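Local coordinates for IclR family transcriptional regulator (Brucella abortus, PDB 5WHM), which probably represses transcription, binding DNA through an N-terminal helix-turn-helix domain under the control of a C-terminal effector-binding domain of the IclR family, at residues M129-V134 / S149-A154; V158-L163 / C206-E211; V216-V221 / V232-G237. One frame throughout, in Å; residues are numbered along the deposited sequence.

Interaction 1: residues M129-V134 / S149-A154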
# COMPACT_ATOMS: atom_id res chain seq x y z
N MSE C 129 3.89 0.22 -14.70
CA MSE C 129 5.07 0.18 -13.84
C MSE C 129 4.67 0.79 -12.50
O MSE C 129 4.04 1.84 -12.47
CB MSE C 129 6.24 0.97 -14.47
CG MSE C 129 6.75 0.39 -15.82
SE MSE C 129 7.20 -1.52 -15.74
CE MSE C 129 8.75 -1.40 -14.57
N VAL C 130 4.99 0.11 -11.40
CA VAL C 130 4.65 0.55 -10.06
C VAL C 130 5.93 1.03 -9.38
O VAL C 130 6.90 0.28 -9.27
CB VAL C 130 4.03 -0.61 -9.25
CG1 VAL C 130 3.59 -0.12 -7.87
CG2 VAL C 130 2.85 -1.23 -10.03
N TYR C 131 5.91 2.25 -8.85
CA TYR C 131 7.07 2.79 -8.12
C TYR C 131 7.21 2.12 -6.74
O TYR C 131 6.31 2.23 -5.90
CB TYR C 131 6.89 4.29 -7.97
CG TYR C 131 7.46 5.13 -9.11
CD1 TYR C 131 7.83 4.56 -10.32
CD2 TYR C 131 7.67 6.47 -8.93
CE1 TYR C 131 8.38 5.34 -11.34
CE2 TYR C 131 8.21 7.25 -9.92
CZ TYR C 131 8.55 6.69 -11.13
OH TYR C 131 9.10 7.52 -12.09
N LEU C 132 8.36 1.48 -6.49
CA LEU C 132 8.67 0.88 -5.20
C LEU C 132 9.43 1.82 -4.28
O LEU C 132 9.33 1.71 -3.04
CB LEU C 132 9.51 -0.39 -5.40
CG LEU C 132 9.01 -1.31 -6.52
CD1 LEU C 132 9.97 -2.48 -6.80
CD2 LEU C 132 7.62 -1.82 -6.13
N ASP C 133 10.19 2.75 -4.87
CA ASP C 133 10.99 3.68 -4.11
C ASP C 133 11.31 4.86 -5.04
O ASP C 133 11.39 4.69 -6.26
CB ASP C 133 12.27 3.05 -3.54
CG ASP C 133 12.79 3.82 -2.32
OD1 ASP C 133 13.83 3.46 -1.74
OD2 ASP C 133 12.12 4.79 -1.90
N VAL C 134 11.40 6.04 -4.45
CA VAL C 134 11.68 7.29 -5.15
C VAL C 134 12.55 8.12 -4.23
O VAL C 134 12.24 8.28 -3.05
CB VAL C 134 10.42 8.12 -5.49
CG1 VAL C 134 10.81 9.34 -6.35
CG2 VAL C 134 9.37 7.30 -6.17
N SER C 149 2.37 4.50 -6.83
CA SER C 149 1.84 5.13 -8.03
C SER C 149 2.36 4.38 -9.25
O SER C 149 3.37 3.68 -9.19
CB SER C 149 2.27 6.61 -8.13
OG SER C 149 3.69 6.70 -8.22
N THR C 150 1.68 4.57 -10.38
CA THR C 150 2.00 3.81 -11.58
C THR C 150 2.26 4.73 -12.77
O THR C 150 1.83 5.88 -12.79
CB THR C 150 0.88 2.84 -11.94
OG1 THR C 150 -0.31 3.58 -12.18
CG2 THR C 150 0.64 1.80 -10.79
N LEU C 151 2.94 4.18 -13.76
CA LEU C 151 3.14 4.77 -15.07
C LEU C 151 2.74 3.76 -16.13
O LEU C 151 3.01 2.57 -15.97
CB LEU C 151 4.61 5.17 -15.31
CG LEU C 151 5.11 6.37 -14.51
CD1 LEU C 151 6.58 6.28 -14.20
CD2 LEU C 151 4.88 7.58 -15.33
N PRO C 152 2.16 4.22 -17.24
CA PRO C 152 1.87 3.29 -18.35
C PRO C 152 3.16 2.70 -18.92
O PRO C 152 4.22 3.32 -18.90
CB PRO C 152 1.15 4.17 -19.38
CG PRO C 152 1.67 5.58 -19.09
CD PRO C 152 1.81 5.61 -17.58
N LEU C 153 3.02 1.50 -19.47
CA LEU C 153 4.16 0.73 -19.95
C LEU C 153 4.81 1.39 -21.18
O LEU C 153 6.03 1.60 -21.21
CB LEU C 153 3.70 -0.69 -20.28
CG LEU C 153 4.56 -1.89 -19.88
CD1 LEU C 153 4.94 -1.76 -18.45
CD2 LEU C 153 3.81 -3.21 -20.14
N ALA C 154 4.02 1.71 -22.20
CA ALA C 154 4.60 1.89 -23.53
C ALA C 154 5.30 3.23 -23.74
O ALA C 154 6.19 3.32 -24.60
CB ALA C 154 3.52 1.70 -24.60

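Interaction 2: residues V158-L163 / C206-E211. With ACY (acetic acid), chain J.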
# COMPACT_ATOMS: atom_id res chain seq x y z
N VAL C 158 10.60 3.87 -17.87
CA VAL C 158 10.64 2.67 -17.03
C VAL C 158 9.95 1.51 -17.73
O VAL C 158 10.45 0.38 -17.69
CB VAL C 158 10.04 2.93 -15.64
CG1 VAL C 158 11.07 3.60 -14.75
CG2 VAL C 158 8.75 3.76 -15.71
N GLY C 159 8.80 1.76 -18.37
CA GLY C 159 8.10 0.68 -19.07
C GLY C 159 8.88 0.13 -20.25
O GLY C 159 8.87 -1.07 -20.52
N ARG C 160 9.55 1.02 -21.00
CA ARG C 160 10.34 0.61 -22.15
C ARG C 160 11.51 -0.27 -21.74
O ARG C 160 11.78 -1.31 -22.36
CB ARG C 160 10.84 1.85 -22.90
CG ARG C 160 9.71 2.55 -23.66
CD ARG C 160 10.01 3.98 -24.02
NE ARG C 160 9.01 4.52 -24.93
CZ ARG C 160 9.10 5.69 -25.54
NH1 ARG C 160 10.17 6.47 -25.33
NH2 ARG C 160 8.13 6.09 -26.35
N ALA C 161 12.23 0.13 -20.70
CA ALA C 161 13.34 -0.67 -20.22
C ALA C 161 12.85 -2.01 -19.72
O ALA C 161 13.52 -3.03 -19.90
CB ALA C 161 14.07 0.08 -19.08
N CYS C 162 11.68 -2.03 -19.07
CA CYS C 162 11.11 -3.30 -18.62
C CYS C 162 10.83 -4.20 -19.82
O CYS C 162 11.19 -5.38 -19.82
CB CYS C 162 9.84 -3.05 -17.83
SG CYS C 162 9.11 -4.57 -17.13
N LEU C 163 10.21 -3.63 -20.86
CA LEU C 163 9.90 -4.43 -22.05
C LEU C 163 11.16 -4.92 -22.73
O LEU C 163 11.17 -6.04 -23.27
CB LEU C 163 9.05 -3.63 -23.04
CG LEU C 163 7.58 -3.48 -22.65
CD1 LEU C 163 6.92 -2.36 -23.46
CD2 LEU C 163 6.80 -4.80 -22.80
N CYS C 206 16.95 3.01 -21.90
CA CYS C 206 15.80 3.47 -22.66
C CYS C 206 15.49 4.91 -22.26
O CYS C 206 15.53 5.24 -21.08
CB CYS C 206 14.54 2.60 -22.40
SG CYS C 206 14.64 0.98 -23.21
N LEU C 207 15.11 5.73 -23.23
CA LEU C 207 14.68 7.10 -22.99
C LEU C 207 13.17 7.24 -23.15
O LEU C 207 12.51 6.48 -23.87
CB LEU C 207 15.34 8.08 -23.97
CG LEU C 207 16.86 8.06 -24.07
CD1 LEU C 207 17.42 8.88 -25.27
CD2 LEU C 207 17.39 8.59 -22.75
N SER C 208 12.64 8.27 -22.49
CA SER C 208 11.34 8.83 -22.84
C SER C 208 11.50 10.34 -22.87
O SER C 208 11.44 10.99 -21.82
CB SER C 208 10.24 8.42 -21.87
OG SER C 208 9.03 9.02 -22.28
N ILE C 209 11.74 10.90 -24.05
CA ILE C 209 11.90 12.35 -24.22
C ILE C 209 10.52 12.93 -24.49
O ILE C 209 10.08 13.06 -25.64
CB ILE C 209 12.89 12.68 -25.33
CG1 ILE C 209 14.24 11.99 -25.08
CG2 ILE C 209 13.06 14.20 -25.47
CD1 ILE C 209 14.82 12.31 -23.72
N GLY C 210 9.83 13.30 -23.40
CA GLY C 210 8.49 13.86 -23.49
C GLY C 210 7.42 12.93 -24.01
O GLY C 210 6.38 13.39 -24.48
N GLU C 211 7.65 11.62 -23.96
CA GLU C 211 6.72 10.66 -24.54
C GLU C 211 5.78 10.05 -23.51
O GLU C 211 4.93 9.22 -23.86
CB GLU C 211 7.49 9.58 -25.29
CG GLU C 211 8.27 10.15 -26.48
CD GLU C 211 9.34 9.20 -26.99
OE1 GLU C 211 10.51 9.24 -26.48
OE2 GLU C 211 9.00 8.41 -27.89
C ACY J . 9.56 7.88 -17.23
O ACY J . 10.18 6.84 -16.86
OXT ACY J . 9.35 8.19 -18.43
CH3 ACY J . 9.02 8.79 -16.16

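Interaction 3: residues V216-V221 / V232-G237. With ACY (acetic acid), chain J.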
# COMPACT_ATOMS: atom_id res chain seq x y z
N VAL C 216 8.45 16.32 -19.52
CA VAL C 216 9.27 15.45 -18.68
C VAL C 216 10.16 14.60 -19.59
O VAL C 216 9.68 14.04 -20.58
CB VAL C 216 8.39 14.57 -17.77
CG1 VAL C 216 9.22 13.50 -17.06
CG2 VAL C 216 7.65 15.44 -16.72
N ASN C 217 11.45 14.55 -19.28
CA ASN C 217 12.37 13.63 -19.94
C ASN C 217 12.96 12.69 -18.90
O ASN C 217 13.16 13.07 -17.75
CB ASN C 217 13.52 14.34 -20.63
CG ASN C 217 13.06 15.26 -21.73
OD1 ASN C 217 11.94 15.17 -22.22
ND2 ASN C 217 13.95 16.16 -22.14
N SER C 218 13.30 11.48 -19.34
CA SER C 218 13.76 10.49 -18.38
C SER C 218 14.49 9.37 -19.11
O SER C 218 14.31 9.17 -20.33
CB SER C 218 12.54 9.95 -17.59
OG SER C 218 12.81 8.69 -17.03
N VAL C 219 15.37 8.70 -18.38
CA VAL C 219 16.16 7.59 -18.92
C VAL C 219 16.03 6.46 -17.91
O VAL C 219 15.94 6.72 -16.71
CB VAL C 219 17.64 7.97 -19.12
CG1 VAL C 219 18.28 8.45 -17.82
CG2 VAL C 219 18.47 6.81 -19.73
N ALA C 220 16.00 5.22 -18.38
CA ALA C 220 15.79 4.09 -17.47
C ALA C 220 16.69 2.93 -17.86
O ALA C 220 17.05 2.76 -19.04
CB ALA C 220 14.32 3.62 -17.44
N VAL C 221 17.06 2.14 -16.85
CA VAL C 221 17.95 1.00 -17.02
C VAL C 221 17.38 -0.18 -16.25
O VAL C 221 17.11 -0.04 -15.04
CB VAL C 221 19.37 1.31 -16.53
CG1 VAL C 221 20.23 0.04 -16.49
CG2 VAL C 221 20.04 2.38 -17.42
N VAL C 232 13.50 -1.89 -12.47
CA VAL C 232 13.94 -0.87 -13.41
C VAL C 232 14.22 0.40 -12.62
O VAL C 232 13.42 0.77 -11.74
CB VAL C 232 12.90 -0.58 -14.51
CG1 VAL C 232 13.52 0.35 -15.56
CG2 VAL C 232 12.39 -1.88 -15.15
N PHE C 233 15.35 1.05 -12.92
CA PHE C 233 15.72 2.30 -12.28
C PHE C 233 15.64 3.43 -13.28
O PHE C 233 16.02 3.26 -14.45
CB PHE C 233 17.11 2.19 -11.66
CG PHE C 233 17.20 1.11 -10.61
CD1 PHE C 233 17.39 -0.23 -10.98
CD2 PHE C 233 17.00 1.41 -9.26
CE1 PHE C 233 17.39 -1.26 -10.00
CE2 PHE C 233 17.03 0.41 -8.28
CZ PHE C 233 17.24 -0.93 -8.65
N ASN C 234 15.10 4.57 -12.88
CA ASN C 234 15.06 5.68 -13.82
C ASN C 234 15.56 6.95 -13.16
O ASN C 234 15.80 7.03 -11.95
CB ASN C 234 13.65 5.91 -14.44
CG ASN C 234 12.64 6.51 -13.45
OD1 ASN C 234 12.95 6.77 -12.28
ND2 ASN C 234 11.42 6.73 -13.92
N CYS C 235 15.75 7.96 -14.00
CA CYS C 235 16.15 9.28 -13.53
C CYS C 235 15.51 10.24 -14.52
O CYS C 235 15.72 10.10 -15.73
CB CYS C 235 17.67 9.41 -13.51
SG CYS C 235 18.23 11.07 -13.00
N GLY C 236 14.70 11.16 -14.02
CA GLY C 236 13.90 11.94 -14.95
C GLY C 236 13.49 13.23 -14.27
O GLY C 236 13.69 13.41 -13.07
N GLY C 237 12.93 14.13 -15.07
CA GLY C 237 12.51 15.41 -14.55
C GLY C 237 12.16 16.38 -15.65
O GLY C 237 11.94 16.01 -16.80
C ACY J . 9.56 7.88 -17.23
O ACY J . 10.18 6.84 -16.86
OXT ACY J . 9.35 8.19 -18.43
CH3 ACY J . 9.02 8.79 -16.16

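Interaction 1: residues M129-V134 / S149-A154
One hydrogen bond grips the carbonyl oxygen of Met129: Leu151 N donates to Met129 O at 2.9 Å, in the carbonyl plane. A CA-H...O contact supplements it, Thr150 CA lying 3.0 Å from Met129 O. Met129 N answers with a 2.8 Å, nearly straight bond to Leu151 O, and Tyr131 N reaches Ser149 O at 2.9 Å, almost along the C=O axis. Met129 and Leu151 form a hydrogen-bonded antiparallel pair, Val130 and Thr150 a non-hydrogen-bonded one. On the Val130 face two beta-branched residues, suited to a strand, lie side by side, with Val130 CG2 3.8 Å from Thr150 CG2; Ile85 of the second subunit packs on Val130. On the other face Met129, deposited as selenomethionine, folds back at chi2 (-53°) and chi3 (-67°), so that its chain crosses Leu153 at about a right angle, Met129 SE 3.5 Å from Leu153 CD1; this flexible apolar chain packs in the buried layer against Val158 and Cys162 of helix 157-165. The Tyr131 ring crosses Leu151 obliquely, Tyr131 CE1 3.5 Å from Leu151 CD1, while its hydroxyl is hydrogen-bonded to Asn234. Ser149 OG is tied to Gln146 O, near the start of the strand. Just past Tyr131, a classic beta bulge sets Leu132 and Asp133 together across from Met121. This is the antiparallel pairing of strand 150-152, outermost within this chain, onto the central sheet of the GAF-like IclR C-terminal domain.

Interaction 2: residues V158-L163 / C206-E211
A two-pronged arginine–glutamate salt bridge ties helix 157-165 to the loop following strand 206-209, beside a bound acetic acid molecule, probably from the crystallisation liquor. Arg160 runs extended from CG to NE, which carries its guanidinium to that loop, a span suited to the longest basic side chain. End-on, Arg160 NH1 comes 3.0 Å from Glu211 OE1 and Arg160 NH2 2.9 Å from Glu211 OE2. Both oxygens lie near the guanidinium plane, yet the nitrogens come from above the carboxylate, the two planes 69° apart. Arg160 NH1 also reaches the strand itself, donating to Leu207 O at 2.8 Å, on a lone pair, and Ala154 O takes NE, fixing the group's rotation. Glu211 OE1 accepts a second bond from Ile209 N through its anti lone pair, which orients the carboxylate. At the base of the arginine the small Cys206 lets strand and helix come close: Cys206 SG lies 3.6 Å from Ala161 N, and its CB 3.8 Å from Arg160 CB. Val158 N donates to the acetic acid O at 3.2 Å. Leu193 and Ala196 of helix 186-203 pack on Arg160, while Ala161 rests on strands 216-225 and 229-238.

Interaction 3: residues V216-V221 / V232-G237
The strands 216-221 and 232-237 run antiparallel in regular register, the axes of the two segments approaching to 4.6 Å with 161° between their N-to-C directions, and form three hydrogen-bonded pairs: Asn217 with Gly237, Val219 with Cys235 and Val221 with Phe233. Each pair is joined by two N-H to O bonds, of which Val221 N to Phe233 O at 2.8 Å is the shortest. Between them the non-hydrogen-bonded pairs are filled by CA-H contacts, such as Ala220 CA to Phe233 O at 3.1 Å. The small residues Ser218 and Ala220 share a face with Asn234. Opposite Ser218 stands Gly236, and because glycine carries no side chain the Ser218 CB can come to 3.6 Å from Gly236 CA. Ala220 CB lies against Asn234 CB at 3.8 Å and against one branch of Val232, its CG1 standing anti to the backbone N. Asn234 holds its CG in the crowded position between backbone N and carbonyl carbon (chi1 72°), and Asn234 ND2 donates to the acetic acid O at 3.2 Å; Tyr131 OH is its other partner. Ser218 OG, turned anti to its backbone N, has Ser157 OG as its main partner. This face therefore lines a polar spot under helix 157-165. The other face is mostly apolar: Val219, Val221, Phe233 and Cys235 point there, Val221 and Cys235 packing on helix 244-265 and Phe233 on helices 101-115 and 244-265. Asn217 is the polar exception, held by Leu242 O through ND2. The two strands make a beta hairpin in the central antiparallel sheet of the GAF-like domain, helices covering both faces, and the acetic acid molecule sits in a position consistent with the effector pocket of the family's C-terminal domain, which it may mark.

All three contacts are largely buried and reach the same sheet, interaction 1 joining to it one of the two strands outermost within this chain, interaction 3 two inner strands, and interaction 2 packing helix 157-165 against the other outermost strand. Interactions 1 and 3 rest on main-chain hydrogen bonds, whereas interaction 2 depends mainly on side chains, chiefly a salt bridge. Interaction 1 also faces the second subunit; no other protein chain touches the other two. Strands 206-209 and 216-221 are neighbours, so Cys206 O meets Ala220 N and Ser208 N meets Ser218 O. Interactions 2 and 3 meet at the acetic acid molecule, and Leu151 of interaction 1 lies close by. Helix 157-165 follows strand 150-152 in the chain.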